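Local atomic coordinates of aminopeptidase-like protein (Chaetomium thermophilum, PDB entry 5JM6), a protein that probably acts as a zinc-dependent M18 aminopeptidase that trims peptides from their N-terminus, and forms a dodecamer linked to the Cvt pathway of selective autophagy. Residues A290-G293 against F299-A302; Q56-F61 against G303-K308. All blocks are in the same frame, centred on the assembly; numbering follows the deposited sequence.

Contact 1: residues A290-G293 against F299-A302; sequences ATVG and FIFA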
# COMPACT_ATOMS: atom_id res chain seq x y z
N ALA A 290 -14.22 37.66 27.66
CA ALA A 290 -13.63 38.36 26.53
C ALA A 290 -12.64 39.39 27.06
O ALA A 290 -12.83 39.94 28.15
CB ALA A 290 -14.70 39.02 25.69
N THR A 291 -11.59 39.65 26.30
CA THR A 291 -10.55 40.55 26.74
C THR A 291 -9.87 41.24 25.57
O THR A 291 -10.04 40.85 24.42
CB THR A 291 -9.47 39.82 27.56
OG1 THR A 291 -8.51 40.77 28.04
CG2 THR A 291 -8.77 38.78 26.71
N VAL A 292 -9.12 42.29 25.88
CA VAL A 292 -8.24 42.89 24.90
C VAL A 292 -6.83 42.36 25.15
O VAL A 292 -6.48 42.03 26.28
CB VAL A 292 -8.26 44.42 24.94
CG1 VAL A 292 -9.62 44.94 24.52
CG2 VAL A 292 -7.89 44.92 26.32
N GLY A 293 -6.05 42.23 24.08
CA GLY A 293 -4.75 41.61 24.18
C GLY A 293 -3.75 42.10 23.15
O GLY A 293 -4.08 42.90 22.28
N PHE A 299 -5.82 43.64 20.02
CA PHE A 299 -6.57 42.41 19.79
C PHE A 299 -7.73 42.28 20.74
O PHE A 299 -7.69 42.81 21.85
CB PHE A 299 -5.67 41.18 19.95
CG PHE A 299 -4.58 41.07 18.93
CD1 PHE A 299 -4.86 41.17 17.58
CD2 PHE A 299 -3.27 40.86 19.33
CE1 PHE A 299 -3.85 41.06 16.65
CE2 PHE A 299 -2.26 40.76 18.40
CZ PHE A 299 -2.55 40.87 17.06
N ILE A 300 -8.79 41.61 20.30
CA ILE A 300 -9.82 41.14 21.21
C ILE A 300 -9.84 39.61 21.20
O ILE A 300 -9.97 39.00 20.14
CB ILE A 300 -11.21 41.69 20.84
CG1 ILE A 300 -11.30 43.18 21.17
CG2 ILE A 300 -12.30 40.94 21.59
CD1 ILE A 300 -12.57 43.84 20.69
N PHE A 301 -9.68 39.01 22.37
CA PHE A 301 -9.76 37.56 22.50
C PHE A 301 -11.11 37.17 23.09
O PHE A 301 -11.40 37.50 24.24
CB PHE A 301 -8.63 37.02 23.39
CG PHE A 301 -7.25 37.41 22.95
CD1 PHE A 301 -6.97 37.63 21.61
CD2 PHE A 301 -6.24 37.57 23.88
CE1 PHE A 301 -5.69 37.99 21.22
CE2 PHE A 301 -4.97 37.93 23.49
CZ PHE A 301 -4.70 38.14 22.16
N ALA A 302 -11.92 36.49 22.31
CA ALA A 302 -13.22 36.04 22.78
C ALA A 302 -13.71 34.84 21.98
O ALA A 302 -13.29 34.63 20.84
CB ALA A 302 -14.23 37.17 22.70

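Contact 2: residues Q56-F61 against G303-K308; sequences QPYLDF and GRIDDK. With ZN (zinc ion), chain G; ZN (zinc ion), chain H.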
# COMPACT_ATOMS: atom_id res chain seq x y z
N GLN A 56 -15.01 48.27 24.86
CA GLN A 56 -15.47 47.69 26.12
C GLN A 56 -16.96 47.30 26.12
O GLN A 56 -17.31 46.28 26.70
CB GLN A 56 -15.17 48.62 27.30
CG GLN A 56 -15.44 47.96 28.66
CD GLN A 56 -14.25 47.17 29.20
OE1 GLN A 56 -13.12 47.34 28.74
NE2 GLN A 56 -14.51 46.30 30.17
N PRO A 57 -17.84 48.12 25.51
CA PRO A 57 -19.22 47.62 25.43
C PRO A 57 -19.34 46.28 24.70
O PRO A 57 -20.14 45.44 25.12
CB PRO A 57 -19.95 48.73 24.66
CG PRO A 57 -19.22 49.96 25.03
CD PRO A 57 -17.77 49.55 25.13
N TYR A 58 -18.56 46.07 23.64
CA TYR A 58 -18.56 44.77 22.96
C TYR A 58 -18.01 43.68 23.88
O TYR A 58 -18.56 42.58 23.92
CB TYR A 58 -17.74 44.82 21.67
CG TYR A 58 -17.65 43.48 20.97
CD1 TYR A 58 -18.74 42.96 20.30
CD2 TYR A 58 -16.47 42.74 20.99
CE1 TYR A 58 -18.67 41.73 19.66
CE2 TYR A 58 -16.39 41.52 20.35
CZ TYR A 58 -17.49 41.02 19.69
OH TYR A 58 -17.41 39.80 19.05
N LEU A 59 -16.94 43.99 24.59
CA LEU A 59 -16.35 43.05 25.54
C LEU A 59 -17.38 42.58 26.55
O LEU A 59 -17.58 41.37 26.73
CB LEU A 59 -15.16 43.68 26.26
CG LEU A 59 -13.86 43.79 25.45
CD1 LEU A 59 -12.77 44.44 26.28
CD2 LEU A 59 -13.43 42.41 24.98
N ASP A 60 -18.05 43.52 27.20
CA ASP A 60 -19.06 43.20 28.20
C ASP A 60 -20.22 42.41 27.60
O ASP A 60 -20.77 41.52 28.25
CB ASP A 60 -19.60 44.46 28.86
CG ASP A 60 -18.55 45.18 29.69
OD1 ASP A 60 -17.61 44.50 30.17
OD2 ASP A 60 -18.66 46.41 29.86
N PHE A 61 -20.59 42.73 26.37
CA PHE A 61 -21.64 42.00 25.69
C PHE A 61 -21.25 40.52 25.56
O PHE A 61 -21.99 39.64 26.02
CB PHE A 61 -21.94 42.61 24.32
CG PHE A 61 -22.73 41.71 23.41
CD1 PHE A 61 -24.05 41.41 23.68
CD2 PHE A 61 -22.14 41.19 22.27
CE1 PHE A 61 -24.77 40.59 22.83
CE2 PHE A 61 -22.86 40.37 21.42
CZ PHE A 61 -24.18 40.07 21.70
N GLY A 303 -14.60 34.07 22.58
CA GLY A 303 -15.24 32.96 21.89
C GLY A 303 -16.62 33.34 21.41
O GLY A 303 -17.18 34.35 21.86
N ARG A 304 -17.17 32.53 20.50
CA ARG A 304 -18.48 32.75 19.88
C ARG A 304 -18.52 33.99 19.00
O ARG A 304 -19.56 34.62 18.86
CB ARG A 304 -19.58 32.85 20.94
CG ARG A 304 -19.55 31.76 21.98
CD ARG A 304 -20.47 32.12 23.14
NE ARG A 304 -19.82 32.99 24.11
CZ ARG A 304 -18.95 32.56 25.02
NH1 ARG A 304 -18.64 31.27 25.08
NH2 ARG A 304 -18.40 33.41 25.87
N ILE A 305 -17.38 34.32 18.40
CA ILE A 305 -17.34 35.47 17.52
C ILE A 305 -18.06 35.17 16.20
O ILE A 305 -18.55 36.11 15.57
CB ILE A 305 -15.89 35.94 17.24
CG1 ILE A 305 -15.18 36.29 18.55
CG2 ILE A 305 -15.87 37.17 16.34
CD1 ILE A 305 -13.88 37.05 18.34
N ASP A 306 -18.20 33.90 15.80
CA ASP A 306 -18.80 33.69 14.49
C ASP A 306 -20.22 34.23 14.64
O ASP A 306 -21.13 33.62 15.21
CB ASP A 306 -18.78 32.21 14.04
CG ASP A 306 -19.32 32.00 12.61
OD1 ASP A 306 -20.35 32.61 12.24
OD2 ASP A 306 -18.72 31.24 11.82
N ASP A 307 -20.30 35.42 14.05
CA ASP A 307 -21.38 36.40 13.96
C ASP A 307 -22.02 37.09 15.16
O ASP A 307 -22.80 38.00 14.94
CB ASP A 307 -22.50 35.88 13.10
CG ASP A 307 -22.60 36.66 11.81
OD1 ASP A 307 -21.69 37.47 11.57
OD2 ASP A 307 -23.59 36.51 11.07
N LYS A 308 -21.72 36.73 16.40
CA LYS A 308 -22.14 37.64 17.47
C LYS A 308 -21.48 39.00 17.22
O LYS A 308 -22.05 40.04 17.55
CB LYS A 308 -21.80 37.10 18.86
CG LYS A 308 -22.86 36.17 19.44
CD LYS A 308 -22.35 35.48 20.70
CE LYS A 308 -23.47 34.85 21.51
NZ LYS A 308 -23.83 33.48 21.05
ZN ZN G . -19.75 29.74 11.90
ZN ZN H . -21.26 32.95 10.53

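Contact 1: residues A290-G293 against F299-A302
Thr291 and Phe301 form a hydrogen-bonded antiparallel pair in a short beta hairpin, with Thr291 N reaching Phe301 O at 3.0 Å and Phe301 N reaching Thr291 O at 2.8 Å. The second such pair joins Gly293 and Phe299: Gly293 N lies 2.8 Å from Phe299 O, and Phe299 N answers to Gly293 O at 2.9 Å. On the Thr291 face, the threonine and Phe301 side chains lie side by side, Thr291 CG2 being 3.8 Å from Phe301 CB. Phe301 CG stands anti to its own carbonyl carbon (chi1 -55°), which swings the ring diagonally across to Gly293 on the partner strand; Gly293 N lies over one ring face and Gly293 CA is 3.8 Å from Phe301 CE2. Glycine suits this spot, since a beta carbon would run into the ring. The other branch of the threonine, OG1, donates a hydrogen bond to Val292 O. Were a glycine to replace Thr291, Phe301 would probably lose the methyl packed along its flank and Val292 O the hydroxyl that grips it. On the opposite face branched aliphatic side chains suit an apolar layer: Val292 CG1 meets Ile300 CG1 at 4.1 Å, and this face turns toward helix 55-64. Farther out, Ile300 and Ala302 bond through their backbones to Thr491 and Ala489 of strand 489-492, the third strand of the small sheet, while Asp173 of a second subunit packs on Thr291 and Phe301. Where the pairing ends, two small residues sit close together, Ala290 CB 3.5 Å from Ala302 CB.

Contact 2: residues Q56-F61 against G303-K308
The two-zinc centre of this M18 metallopeptidase fold lies just behind the contact, in which Tyr58 and Phe61 of helix 55-64 reach toward Ile305 and Lys308. Both aromatic side chains leave their helix with CG anti to the backbone N (chi1 177° and 164°), and this extends the rings across the gap between backbones too far apart to touch. The Tyr58 side chain crosses that of Ile305 at about a right angle, its OH 4.1 Å from Ile305 CG2. Lys308 O sits at the edge of the tyrosine ring, near its plane and 4.3 Å from Tyr58 CE1, and is also 4.0 Å from Phe61 CE2. No hydrogen bond spans the segments; aromatic side chains suit the place because they are long enough to span the separation between the two backbones, 9.3 Å from Phe61 CA to Lys308 CA. Facing the metals instead, Asp306 bridges them: OD1 binds one zinc, 2.0 Å away, together with His133 and Asp391, and OD2 binds the other, with Glu340 and His485. Asp307 OD2 accepts from His133 N, a bond likely to help fix the backbone of this zinc ligand. Around the aromatic pair, Trp312 of helix 305-320 stacks on Phe61 and meets Tyr58, while helix 68-81 brings Val71 against Phe61 and Lys308.

Both contacts are buried, but contact 2 lies deeper in the chain, beside the zinc ions, while contact 1 sits farther out, where a second subunit packs against the Thr291 face. Their chemistry differs accordingly: the hairpin is held by paired backbone hydrogen bonds between neighbouring strands, whereas residues 56-61 and 303-308, distant in sequence, meet with no hydrogen bond, through aromatic side chains that rest on Ile305 and on the backbone carbonyl of Lys308. Strand 299-302 runs straight on into the metal-binding segment, so the two contacts share a continuous piece of chain. Leu59 joins them a second time: it turns from the helix of contact 2 toward the hairpin, placing Leu59 CD1 3.6 Å from Val292 CG1.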